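Local coordinates for protein N-acetylglucosamine-6-phosphate deacetylase (Thermotoga maritima, PDB 1O12) that probably catalyses removal of the acetyl group from N-acetylglucosamine 6-phosphate with the help of a bound metal ion, at residues R50-P55 with V354-D359; P60-V65 with T88-T93; S153-P158 with R180-S185. All coordinates share one frame; numbering follows the deposited sequence.

Overall arrangement
Contact 1 and contact 2 are buried, whereas contact 3 is only partly so. Contacts 1 and 2 follow one path: strand 52-59, paired at its start with 353-356, is followed, after a corner at P60, by strand 61-65, which meets strand 87-93 close to the iron; their centres are 22 Å apart. Contact 3, about 34 Å from contact 1 between centres and across the chain's middle from it, joins two chain stretches just ahead of neighbouring parallel strands. The chemistry changes with place: regular antiparallel backbone pairing and aliphatic packing in contact 1, a threonine hydroxyl and two histidines beside the metal site in contact 2, and one arginine-to-carbonyl bond over an isoleucine pair in contact 3.

Contact 1: residues R50-P55 with V354-D359; sequences RGVLMP and VLLDED
Strands 52-55 and 354-356 run antiparallel, their axes 4.7 Å apart at closest and their directions 151° apart. Two hydrogen-bonded pairs fix the register. In one, V52 N gives to L356 O at 2.8 Å with an N-H...O angle of 174°, while L356 N returns to V52 O; in the other, M54 and V354 exchange the same pair of bonds, V354 N reaching M54 O at 2.8 Å. Between them L53 and L355 form a non-hydrogen-bonded pair with CA atoms 4.5 Å apart. A CB on G51 would clash with L356 O.

On the face carrying L53 and L355, the two side chains cross at about a right angle and meet branch to branch, L53 CD1 to L355 CD1 at 3.5 Å. The other face carries V52, M54, V354 and L356. Here CD1 of L356 bears on the selenomethionine M54 at CG, 3.8 Å away, and on its SE at 4.0 Å. CG1 of V354 stands between the backbone N and the carbonyl carbon (chi1 56°), where it lies 3.5 Å from M54 O, with P55 O and M54 CB close by. Helix 322-336 covers V52 and M54 through I322.

Strand 52-59 also pairs with 18-22, and 353-356 with 362-367. Early and late parts of the chain thus share one beta structure, as in the small beta domain beside the barrel of amidohydrolases.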
ATOM      1  N   ARG A  50      18.007  33.560   4.753  1.00 60.05           N
ATOM      2  CA  ARG A  50      17.152  34.459   5.533  1.00 58.59           C
ATOM      3  C   ARG A  50      15.853  33.748   5.945  1.00 55.63           C
ATOM      4  O   ARG A  50      15.308  33.973   7.027  1.00 57.38           O
ATOM      5  CB  ARG A  50      16.824  35.701   4.661  1.00 62.42           C
ATOM      6  CG  ARG A  50      16.040  36.853   5.340  1.00 66.71           C
ATOM      7  CD  ARG A  50      14.807  37.381   4.516  1.00 69.82           C
ATOM      8  NE  ARG A  50      15.125  37.979   3.207  1.00 72.29           N
ATOM      9  CZ  ARG A  50      14.436  38.981   2.651  1.00 73.53           C
ATOM     10  NH1 ARG A  50      13.387  39.511   3.288  1.00 74.11           N
ATOM     11  NH2 ARG A  50      14.790  39.458   1.459  1.00 72.68           N
ATOM     12  N   GLY A  51      15.357  32.903   5.056  1.00 51.14           N
ATOM     13  CA  GLY A  51      14.136  32.165   5.301  1.00 45.69           C
ATOM     14  C   GLY A  51      13.937  31.222   4.124  1.00 43.18           C
ATOM     15  O   GLY A  51      14.869  30.980   3.330  1.00 41.09           O
ATOM     16  N   VAL A  52      12.737  30.673   4.002  1.00 39.73           N
ATOM     17  CA  VAL A  52      12.458  29.759   2.901  1.00 37.35           C
ATOM     18  C   VAL A  52      11.513  30.435   1.935  1.00 34.76           C
ATOM     19  O   VAL A  52      10.623  31.167   2.347  1.00 33.27           O
ATOM     20  CB  VAL A  52      11.801  28.432   3.408  1.00 37.14           C
ATOM     21  CG1 VAL A  52      11.648  27.450   2.256  1.00 35.89           C
ATOM     22  CG2 VAL A  52      12.634  27.829   4.520  1.00 33.58           C
ATOM     23  N   LEU A  53      11.725  30.206   0.648  1.00 34.05           N
ATOM     24  CA  LEU A  53      10.855  30.776  -0.385  1.00 33.51           C
ATOM     25  C   LEU A  53      10.344  29.588  -1.189  1.00 35.10           C
ATOM     26  O   LEU A  53      11.142  28.790  -1.701  1.00 35.20           O
ATOM     27  CB  LEU A  53      11.623  31.703  -1.314  1.00 31.43           C
ATOM     28  CG  LEU A  53      10.720  32.554  -2.214  1.00 32.95           C
ATOM     29  CD1 LEU A  53      10.127  33.667  -1.380  1.00 32.99           C
ATOM     30  CD2 LEU A  53      11.503  33.163  -3.398  1.00 32.59           C
HETATM   31  N   MSE A  54       9.026  29.457  -1.284  1.00 35.05           N
HETATM   32  CA  MSE A  54       8.428  28.353  -2.026  1.00 36.50           C
HETATM   33  C   MSE A  54       7.341  28.872  -2.967  1.00 35.17           C
HETATM   34  O   MSE A  54       6.883  30.017  -2.832  1.00 34.74           O
HETATM   35  CB  MSE A  54       7.766  27.353  -1.069  1.00 37.30           C
HETATM   36  CG  MSE A  54       8.596  26.880   0.109  1.00 40.85           C
HETATM   37 SE   MSE A  54       7.566  25.600   1.235  1.00 49.02          SE
HETATM   38  CE  MSE A  54       7.437  24.153  -0.109  1.00 42.18           C
ATOM     39  N   PRO A  55       6.912  28.033  -3.929  1.00 33.12           N
ATOM     40  CA  PRO A  55       5.854  28.434  -4.871  1.00 32.22           C
ATOM     41  C   PRO A  55       4.581  28.648  -4.041  1.00 29.96           C
ATOM     42  O   PRO A  55       4.394  27.973  -3.036  1.00 29.22           O
ATOM     43  CB  PRO A  55       5.730  27.220  -5.795  1.00 30.71           C
ATOM     44  CG  PRO A  55       7.117  26.649  -5.766  1.00 31.99           C
ATOM     45  CD  PRO A  55       7.478  26.728  -4.299  1.00 31.34           C
ATOM     46  N   VAL A 354       5.552  32.187  -1.607  1.00 34.28           N
ATOM     47  CA  VAL A 354       5.329  32.295  -0.184  1.00 34.04           C
ATOM     48  C   VAL A 354       6.680  32.232   0.521  1.00 36.57           C
ATOM     49  O   VAL A 354       7.509  31.357   0.246  1.00 37.02           O
ATOM     50  CB  VAL A 354       4.393  31.179   0.353  1.00 33.88           C
ATOM     51  CG1 VAL A 354       4.942  29.796   0.012  1.00 31.54           C
ATOM     52  CG2 VAL A 354       4.197  31.351   1.868  1.00 29.33           C
ATOM     53  N   LEU A 355       6.914  33.187   1.412  1.00 38.12           N
ATOM     54  CA  LEU A 355       8.154  33.213   2.187  1.00 39.19           C
ATOM     55  C   LEU A 355       7.822  32.692   3.590  1.00 39.06           C
ATOM     56  O   LEU A 355       6.807  33.083   4.165  1.00 39.64           O
ATOM     57  CB  LEU A 355       8.700  34.631   2.284  1.00 40.05           C
ATOM     58  CG  LEU A 355      10.102  34.703   2.899  1.00 43.06           C
ATOM     59  CD1 LEU A 355      11.149  34.192   1.874  1.00 42.16           C
ATOM     60  CD2 LEU A 355      10.399  36.149   3.311  1.00 41.27           C
ATOM     61  N   LEU A 356       8.672  31.822   4.137  1.00 39.00           N
ATOM     62  CA  LEU A 356       8.438  31.242   5.456  1.00 39.36           C
ATOM     63  C   LEU A 356       9.663  31.273   6.364  1.00 41.20           C
ATOM     64  O   LEU A 356      10.779  31.453   5.881  1.00 41.73           O
ATOM     65  CB  LEU A 356       8.007  29.794   5.283  1.00 37.72           C
ATOM     66  CG  LEU A 356       6.980  29.562   4.166  1.00 38.40           C
ATOM     67  CD1 LEU A 356       7.673  29.320   2.832  1.00 34.14           C
ATOM     68  CD2 LEU A 356       6.099  28.391   4.554  1.00 36.83           C
ATOM     69  N   ASP A 357       9.468  31.108   7.676  1.00 43.16           N
ATOM     70  CA  ASP A 357      10.624  31.038   8.575  1.00 44.73           C
ATOM     71  C   ASP A 357      11.040  29.561   8.496  1.00 46.79           C
ATOM     72  O   ASP A 357      10.331  28.763   7.865  1.00 46.21           O
ATOM     73  CB  ASP A 357      10.283  31.452  10.013  1.00 43.96           C
ATOM     74  CG  ASP A 357       9.300  30.527  10.680  1.00 46.42           C
ATOM     75  OD1 ASP A 357       9.290  29.325  10.375  1.00 48.27           O
ATOM     76  OD2 ASP A 357       8.535  30.995  11.546  1.00 49.53           O
ATOM     77  N   GLU A 358      12.157  29.181   9.122  1.00 48.60           N
ATOM     78  CA  GLU A 358      12.624  27.794   9.026  1.00 48.97           C
ATOM     79  C   GLU A 358      11.663  26.756   9.563  1.00 47.87           C
ATOM     80  O   GLU A 358      11.738  25.585   9.182  1.00 47.87           O
ATOM     81  CB  GLU A 358      14.001  27.621   9.679  1.00 52.75           C
ATOM     82  CG  GLU A 358      14.080  27.970  11.150  1.00 57.83           C
ATOM     83  CD  GLU A 358      15.395  27.507  11.772  1.00 61.71           C
ATOM     84  OE1 GLU A 358      15.531  26.286  12.087  1.00 62.13           O
ATOM     85  OE2 GLU A 358      16.300  28.369  11.927  1.00 63.73           O
ATOM     86  N   ASP A 359      10.768  27.173  10.451  1.00 45.50           N
ATOM     87  CA  ASP A 359       9.762  26.266  10.982  1.00 44.20           C
ATOM     88  C   ASP A 359       8.550  26.201  10.066  1.00 42.40           C
ATOM     89  O   ASP A 359       7.537  25.590  10.409  1.00 42.70           O
ATOM     90  CB  ASP A 359       9.302  26.710  12.365  1.00 46.81           C
ATOM     91  CG  ASP A 359      10.298  26.345  13.447  1.00 49.93           C
ATOM     92  OD1 ASP A 359      10.614  25.123  13.583  1.00 49.43           O
ATOM     93  OD2 ASP A 359      10.754  27.286  14.150  1.00 50.16           O
TER

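Contact 2: residues P60-V65 with T88-T93; sequences PHIHGV and TTFLAT
The imidazoles of H61 and H63 both approach T93. Its methyl CG2 comes obliquely to the H61 ring, 3.6 Å from H61 CD2, and lies 4.0 Å from H63 CE1, which itself sits at the edge of the H61 ring, in its plane. The H61 ring also meets those of H125 (planes at about 55°) and the iron ligand H209 (about 25°). H63 ND1 makes a weak bond to T93 O, 3.4 Å long. The F90 ring meets I62 through CD1, 4.1 Å from I62 CG2.

T93 OG1, anti to its own carbonyl carbon (chi1 -44°), accepts from I62 N at 3.0 Å and donates to L91 O at 2.9 Å, one bond crossing to the first segment, the other staying within its own. The backbone adds T93 N to I62 O, 3.0 Å. An alanine at T93 would probably leave I62 N and L91 O without their hydroxyl partner and open a gap beside the H61 ring.

H61-I62-H63 matches the His-X-His motif of amidohydrolases. H61 bonds E237 and the iron ligand E127, and H63 bonds D267, the predicted proton donor/acceptor. Helix 75-83 packs on F90 and A92, strand 121-127 touches L91 and T93, and strand 262-265 lies against P60 and H61.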
ATOM      1  N   PRO A  60      -6.942  22.978  -3.798  1.00 31.68           N
ATOM      2  CA  PRO A  60      -8.020  22.659  -4.733  1.00 29.17           C
ATOM      3  C   PRO A  60      -9.258  22.128  -4.060  1.00 30.18           C
ATOM      4  O   PRO A  60     -10.234  21.790  -4.730  1.00 29.54           O
ATOM      5  CB  PRO A  60      -7.370  21.617  -5.632  1.00 28.71           C
ATOM      6  CG  PRO A  60      -6.549  20.810  -4.631  1.00 28.35           C
ATOM      7  CD  PRO A  60      -5.936  21.887  -3.751  1.00 29.17           C
ATOM      8  N   HIS A  61      -9.224  22.065  -2.732  1.00 31.29           N
ATOM      9  CA  HIS A  61     -10.349  21.513  -1.993  1.00 31.94           C
ATOM     10  C   HIS A  61     -10.560  22.185  -0.647  1.00 33.75           C
ATOM     11  O   HIS A  61      -9.995  21.747   0.354  1.00 35.43           O
ATOM     12  CB  HIS A  61     -10.126  20.009  -1.782  1.00 30.58           C
ATOM     13  CG  HIS A  61     -11.359  19.267  -1.391  1.00 31.87           C
ATOM     14  ND1 HIS A  61     -11.451  17.894  -1.447  1.00 32.68           N
ATOM     15  CD2 HIS A  61     -12.559  19.703  -0.937  1.00 32.67           C
ATOM     16  CE1 HIS A  61     -12.651  17.513  -1.046  1.00 29.73           C
ATOM     17  NE2 HIS A  61     -13.343  18.592  -0.733  1.00 32.07           N
ATOM     18  N   ILE A  62     -11.364  23.247  -0.628  1.00 34.18           N
ATOM     19  CA  ILE A  62     -11.692  23.972   0.602  1.00 33.60           C
ATOM     20  C   ILE A  62     -13.110  24.551   0.463  1.00 34.70           C
ATOM     21  O   ILE A  62     -13.398  25.256  -0.503  1.00 35.24           O
ATOM     22  CB  ILE A  62     -10.667  25.126   0.899  1.00 32.81           C
ATOM     23  CG1 ILE A  62     -11.181  26.018   2.037  1.00 31.49           C
ATOM     24  CG2 ILE A  62     -10.406  25.948  -0.336  1.00 28.56           C
ATOM     25  CD1 ILE A  62     -10.193  27.111   2.458  1.00 28.33           C
ATOM     26  N   HIS A  63     -13.970  24.269   1.441  1.00 34.21           N
ATOM     27  CA  HIS A  63     -15.364  24.729   1.445  1.00 35.69           C
ATOM     28  C   HIS A  63     -15.541  26.158   1.960  1.00 36.39           C
ATOM     29  O   HIS A  63     -16.274  26.956   1.391  1.00 35.61           O
ATOM     30  CB  HIS A  63     -16.203  23.775   2.316  1.00 35.85           C
ATOM     31  CG  HIS A  63     -16.076  22.342   1.917  1.00 35.10           C
ATOM     32  ND1 HIS A  63     -16.769  21.808   0.855  1.00 35.86           N
ATOM     33  CD2 HIS A  63     -15.247  21.361   2.353  1.00 37.52           C
ATOM     34  CE1 HIS A  63     -16.371  20.564   0.650  1.00 37.11           C
ATOM     35  NE2 HIS A  63     -15.445  20.269   1.543  1.00 37.13           N
ATOM     36  N   GLY A  64     -14.859  26.456   3.062  1.00 37.43           N
ATOM     37  CA  GLY A  64     -14.958  27.751   3.687  1.00 37.48           C
ATOM     38  C   GLY A  64     -13.901  27.794   4.761  1.00 39.57           C
ATOM     39  O   GLY A  64     -13.178  26.806   4.958  1.00 39.50           O
ATOM     40  N   VAL A  65     -13.792  28.934   5.441  1.00 38.93           N
ATOM     41  CA  VAL A  65     -12.802  29.106   6.494  1.00 38.24           C
ATOM     42  C   VAL A  65     -13.108  30.434   7.207  1.00 39.23           C
ATOM     43  O   VAL A  65     -13.575  31.375   6.572  1.00 39.64           O
ATOM     44  CB  VAL A  65     -11.350  29.096   5.882  1.00 36.50           C
ATOM     45  CG1 VAL A  65     -11.187  30.226   4.867  1.00 35.96           C
ATOM     46  CG2 VAL A  65     -10.312  29.233   6.978  1.00 36.14           C
ATOM     47  N   THR A  88      -2.014  30.954  -2.858  1.00 31.31           N
ATOM     48  CA  THR A  88      -2.196  31.905  -3.934  1.00 30.95           C
ATOM     49  C   THR A  88      -3.119  31.418  -5.076  1.00 31.42           C
ATOM     50  O   THR A  88      -3.310  32.119  -6.066  1.00 32.84           O
ATOM     51  CB  THR A  88      -0.840  32.307  -4.508  1.00 31.25           C
ATOM     52  OG1 THR A  88      -0.103  31.132  -4.853  1.00 30.79           O
ATOM     53  CG2 THR A  88      -0.061  33.113  -3.497  1.00 31.08           C
ATOM     54  N   THR A  89      -3.650  30.207  -4.956  1.00 29.53           N
ATOM     55  CA  THR A  89      -4.579  29.668  -5.933  1.00 28.17           C
ATOM     56  C   THR A  89      -5.455  28.687  -5.175  1.00 28.49           C
ATOM     57  O   THR A  89      -4.956  27.810  -4.464  1.00 28.23           O
ATOM     58  CB  THR A  89      -3.915  28.881  -7.090  1.00 27.28           C
ATOM     59  OG1 THR A  89      -3.016  29.722  -7.813  1.00 30.73           O
ATOM     60  CG2 THR A  89      -4.985  28.390  -8.067  1.00 27.70           C
ATOM     61  N   PHE A  90      -6.764  28.848  -5.303  1.00 27.79           N
ATOM     62  CA  PHE A  90      -7.680  27.934  -4.649  1.00 26.98           C
ATOM     63  C   PHE A  90      -8.953  27.725  -5.466  1.00 27.88           C
ATOM     64  O   PHE A  90      -9.252  28.449  -6.431  1.00 26.30           O
ATOM     65  CB  PHE A  90      -7.994  28.400  -3.228  1.00 24.95           C
ATOM     66  CG  PHE A  90      -9.031  29.507  -3.134  1.00 26.50           C
ATOM     67  CD1 PHE A  90     -10.353  29.216  -2.750  1.00 28.30           C
ATOM     68  CD2 PHE A  90      -8.671  30.831  -3.313  1.00 23.70           C
ATOM     69  CE1 PHE A  90     -11.287  30.248  -2.536  1.00 27.68           C
ATOM     70  CE2 PHE A  90      -9.580  31.846  -3.106  1.00 25.59           C
ATOM     71  CZ  PHE A  90     -10.895  31.557  -2.714  1.00 26.04           C
ATOM     72  N   LEU A  91      -9.666  26.681  -5.077  1.00 29.29           N
ATOM     73  CA  LEU A  91     -10.904  26.274  -5.704  1.00 28.72           C
ATOM     74  C   LEU A  91     -11.941  26.198  -4.588  1.00 29.35           C
ATOM     75  O   LEU A  91     -11.845  25.350  -3.683  1.00 27.53           O
ATOM     76  CB  LEU A  91     -10.703  24.895  -6.352  1.00 28.09           C
ATOM     77  CG  LEU A  91     -10.751  24.636  -7.860  1.00 28.20           C
ATOM     78  CD1 LEU A  91     -10.164  25.789  -8.645  1.00 25.03           C
ATOM     79  CD2 LEU A  91     -10.031  23.307  -8.143  1.00 26.15           C
ATOM     80  N   ALA A  92     -12.902  27.118  -4.648  1.00 30.89           N
ATOM     81  CA  ALA A  92     -14.015  27.180  -3.703  1.00 30.35           C
ATOM     82  C   ALA A  92     -14.798  25.913  -4.015  1.00 30.46           C
ATOM     83  O   ALA A  92     -15.298  25.737  -5.103  1.00 32.49           O
ATOM     84  CB  ALA A  92     -14.847  28.419  -3.971  1.00 30.13           C
ATOM     85  N   THR A  93     -14.886  25.025  -3.046  1.00 32.74           N
ATOM     86  CA  THR A  93     -15.515  23.729  -3.223  1.00 33.78           C
ATOM     87  C   THR A  93     -16.919  23.659  -2.686  1.00 34.82           C
ATOM     88  O   THR A  93     -17.201  24.117  -1.586  1.00 37.85           O
ATOM     89  CB  THR A  93     -14.636  22.645  -2.542  1.00 33.57           C
ATOM     90  OG1 THR A  93     -13.263  22.907  -2.871  1.00 32.53           O
ATOM     91  CG2 THR A  93     -15.011  21.234  -3.010  1.00 31.12           C
TER

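Contact 3: residues S153-P158 with R180-S185; sequences SEIDSP and RDIVLS
R180 opens the second segment and reaches across to the backbone of I155. Its side chain is extended from CG to NE, and NH1 donates to I155 O at 3.0 Å with an N-H...O angle of 144°. The acceptor lies at the edge of the guanidinium, 16° out of its plane. The same NH1 also bonds L152 O, at the end of helix 149-152, so one nitrogen grips two carbonyls. I155 O lies 3.7 Å from R180 CD as well, beside the aliphatic part of the arginine.

Nearer the backbone, R180 CB lies 3.7 Å from D156 OD2, yet the charged groups do not pair: D156 OD1 and R180 NH1 are 5.2 Å apart, and the two planes are turned by 55°. OD2 of D156 instead accepts from S157 N within its own segment, which helps hold the carboxylate in place.

Next to touch is I182. Its CD1 meets I155 CG2 at 3.7 Å, with the two side chains crossing at about a right angle, and it comes within 4.1 Å of D156 CA.

Beyond I182 the chain enters strand 183-186, parallel to strand 159-164, into which 153-158 leads. The touching residues thus precede adjacent parallel strands, consistent with a place toward the amino-terminal ends of strands in the family's TIM barrel.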
ATOM      1  N   SER A 153     -25.210  20.187 -19.112  1.00 43.90           N
ATOM      2  CA  SER A 153     -25.172  21.451 -19.850  1.00 43.56           C
ATOM      3  C   SER A 153     -24.962  22.706 -19.004  1.00 42.58           C
ATOM      4  O   SER A 153     -24.705  23.772 -19.542  1.00 42.85           O
ATOM      5  CB  SER A 153     -26.453  21.624 -20.690  1.00 43.48           C
ATOM      6  OG  SER A 153     -27.525  22.157 -19.922  1.00 42.50           O
ATOM      7  N   GLU A 154     -25.093  22.596 -17.691  1.00 42.48           N
ATOM      8  CA  GLU A 154     -24.883  23.753 -16.836  1.00 42.97           C
ATOM      9  C   GLU A 154     -23.475  23.768 -16.218  1.00 42.55           C
ATOM     10  O   GLU A 154     -23.109  24.720 -15.540  1.00 43.25           O
ATOM     11  CB  GLU A 154     -25.918  23.781 -15.712  1.00 45.51           C
ATOM     12  CG  GLU A 154     -27.352  23.917 -16.169  1.00 47.52           C
ATOM     13  CD  GLU A 154     -27.595  25.190 -16.939  1.00 50.02           C
ATOM     14  OE1 GLU A 154     -28.325  25.121 -17.939  1.00 51.52           O
ATOM     15  OE2 GLU A 154     -27.072  26.262 -16.547  1.00 52.31           O
ATOM     16  N   ILE A 155     -22.676  22.734 -16.465  1.00 41.60           N
ATOM     17  CA  ILE A 155     -21.338  22.662 -15.881  1.00 40.33           C
ATOM     18  C   ILE A 155     -20.255  23.078 -16.857  1.00 40.89           C
ATOM     19  O   ILE A 155     -19.979  22.374 -17.829  1.00 41.28           O
ATOM     20  CB  ILE A 155     -21.019  21.240 -15.392  1.00 37.84           C
ATOM     21  CG1 ILE A 155     -22.075  20.790 -14.379  1.00 37.57           C
ATOM     22  CG2 ILE A 155     -19.647  21.204 -14.791  1.00 33.36           C
ATOM     23  CD1 ILE A 155     -21.928  19.318 -13.912  1.00 37.20           C
ATOM     24  N   ASP A 156     -19.625  24.210 -16.568  1.00 40.25           N
ATOM     25  CA  ASP A 156     -18.578  24.743 -17.420  1.00 40.75           C
ATOM     26  C   ASP A 156     -17.862  25.845 -16.625  1.00 40.15           C
ATOM     27  O   ASP A 156     -18.144  26.057 -15.440  1.00 39.37           O
ATOM     28  CB  ASP A 156     -19.217  25.323 -18.701  1.00 43.40           C
ATOM     29  CG  ASP A 156     -18.214  25.490 -19.857  1.00 46.34           C
ATOM     30  OD1 ASP A 156     -18.681  25.707 -21.007  1.00 48.69           O
ATOM     31  OD2 ASP A 156     -16.978  25.412 -19.627  1.00 46.24           O
ATOM     32  N   SER A 157     -16.948  26.557 -17.278  1.00 39.20           N
ATOM     33  CA  SER A 157     -16.213  27.617 -16.602  1.00 36.81           C
ATOM     34  C   SER A 157     -17.267  28.417 -15.874  1.00 35.71           C
ATOM     35  O   SER A 157     -18.308  28.725 -16.448  1.00 37.39           O
ATOM     36  CB  SER A 157     -15.469  28.480 -17.625  1.00 35.62           C
ATOM     37  OG  SER A 157     -14.385  29.156 -17.019  1.00 32.95           O
ATOM     38  N   PRO A 158     -16.995  28.820 -14.624  1.00 34.81           N
ATOM     39  CA  PRO A 158     -15.754  28.569 -13.884  1.00 35.08           C
ATOM     40  C   PRO A 158     -15.569  27.257 -13.091  1.00 33.96           C
ATOM     41  O   PRO A 158     -14.812  27.220 -12.129  1.00 33.36           O
ATOM     42  CB  PRO A 158     -15.646  29.802 -12.993  1.00 34.30           C
ATOM     43  CG  PRO A 158     -17.060  30.031 -12.608  1.00 35.21           C
ATOM     44  CD  PRO A 158     -17.830  29.808 -13.918  1.00 33.44           C
ATOM     45  N   ARG A 180     -13.667  20.725 -21.278  1.00 42.45           N
ATOM     46  CA  ARG A 180     -14.071  22.063 -20.842  1.00 40.97           C
ATOM     47  C   ARG A 180     -13.131  22.648 -19.782  1.00 40.51           C
ATOM     48  O   ARG A 180     -13.487  23.609 -19.069  1.00 39.01           O
ATOM     49  CB  ARG A 180     -15.497  22.037 -20.302  1.00 41.49           C
ATOM     50  CG  ARG A 180     -16.464  21.386 -21.238  1.00 42.54           C
ATOM     51  CD  ARG A 180     -17.861  21.354 -20.663  1.00 43.14           C
ATOM     52  NE  ARG A 180     -18.667  20.415 -21.427  1.00 45.06           N
ATOM     53  CZ  ARG A 180     -19.969  20.234 -21.262  1.00 45.10           C
ATOM     54  NH1 ARG A 180     -20.633  20.934 -20.350  1.00 43.74           N
ATOM     55  NH2 ARG A 180     -20.599  19.350 -22.019  1.00 45.47           N
ATOM     56  N   ASP A 181     -11.928  22.073 -19.699  1.00 38.71           N
ATOM     57  CA  ASP A 181     -10.916  22.535 -18.744  1.00 38.19           C
ATOM     58  C   ASP A 181     -11.372  22.222 -17.320  1.00 35.37           C
ATOM     59  O   ASP A 181     -11.206  23.021 -16.405  1.00 33.58           O
ATOM     60  CB  ASP A 181     -10.676  24.045 -18.909  1.00 39.65           C
ATOM     61  CG  ASP A 181      -9.296  24.487 -18.410  1.00 44.52           C
ATOM     62  OD1 ASP A 181      -9.071  25.720 -18.265  1.00 48.36           O
ATOM     63  OD2 ASP A 181      -8.427  23.610 -18.167  1.00 45.83           O
ATOM     64  N   ILE A 182     -11.989  21.056 -17.164  1.00 33.72           N
ATOM     65  CA  ILE A 182     -12.445  20.585 -15.865  1.00 32.61           C
ATOM     66  C   ILE A 182     -11.726  19.258 -15.545  1.00 32.03           C
ATOM     67  O   ILE A 182     -11.712  18.348 -16.373  1.00 30.83           O
ATOM     68  CB  ILE A 182     -13.977  20.365 -15.859  1.00 31.94           C
ATOM     69  CG1 ILE A 182     -14.692  21.684 -16.169  1.00 29.20           C
ATOM     70  CG2 ILE A 182     -14.414  19.785 -14.521  1.00 29.76           C
ATOM     71  CD1 ILE A 182     -16.213  21.594 -16.134  1.00 26.78           C
ATOM     72  N   VAL A 183     -11.102  19.176 -14.369  1.00 31.23           N
ATOM     73  CA  VAL A 183     -10.405  17.965 -13.956  1.00 30.72           C
ATOM     74  C   VAL A 183     -11.385  17.047 -13.207  1.00 31.84           C
ATOM     75  O   VAL A 183     -12.070  17.496 -12.286  1.00 30.38           O
ATOM     76  CB  VAL A 183      -9.200  18.280 -12.990  1.00 31.33           C
ATOM     77  CG1 VAL A 183      -8.606  16.967 -12.447  1.00 29.84           C
ATOM     78  CG2 VAL A 183      -8.109  19.098 -13.705  1.00 27.74           C
ATOM     79  N   LEU A 184     -11.473  15.780 -13.614  1.00 31.42           N
ATOM     80  CA  LEU A 184     -12.340  14.819 -12.925  1.00 32.42           C
ATOM     81  C   LEU A 184     -11.591  14.145 -11.767  1.00 31.17           C
ATOM     82  O   LEU A 184     -10.402  13.891 -11.856  1.00 34.07           O
ATOM     83  CB  LEU A 184     -12.839  13.740 -13.894  1.00 32.55           C
ATOM     84  CG  LEU A 184     -13.853  14.210 -14.936  1.00 32.83           C
ATOM     85  CD1 LEU A 184     -14.368  12.997 -15.706  1.00 32.04           C
ATOM     86  CD2 LEU A 184     -15.015  14.948 -14.236  1.00 32.29           C
ATOM     87  N   SER A 185     -12.277  13.855 -10.679  1.00 30.30           N
ATOM     88  CA  SER A 185     -11.619  13.213  -9.548  1.00 31.47           C
ATOM     89  C   SER A 185     -12.565  12.193  -8.916  1.00 30.18           C
ATOM     90  O   SER A 185     -13.731  12.495  -8.680  1.00 33.92           O
ATOM     91  CB  SER A 185     -11.188  14.267  -8.496  1.00 31.33           C
ATOM     92  OG  SER A 185     -10.177  13.756  -7.613  1.00 30.32           O
TER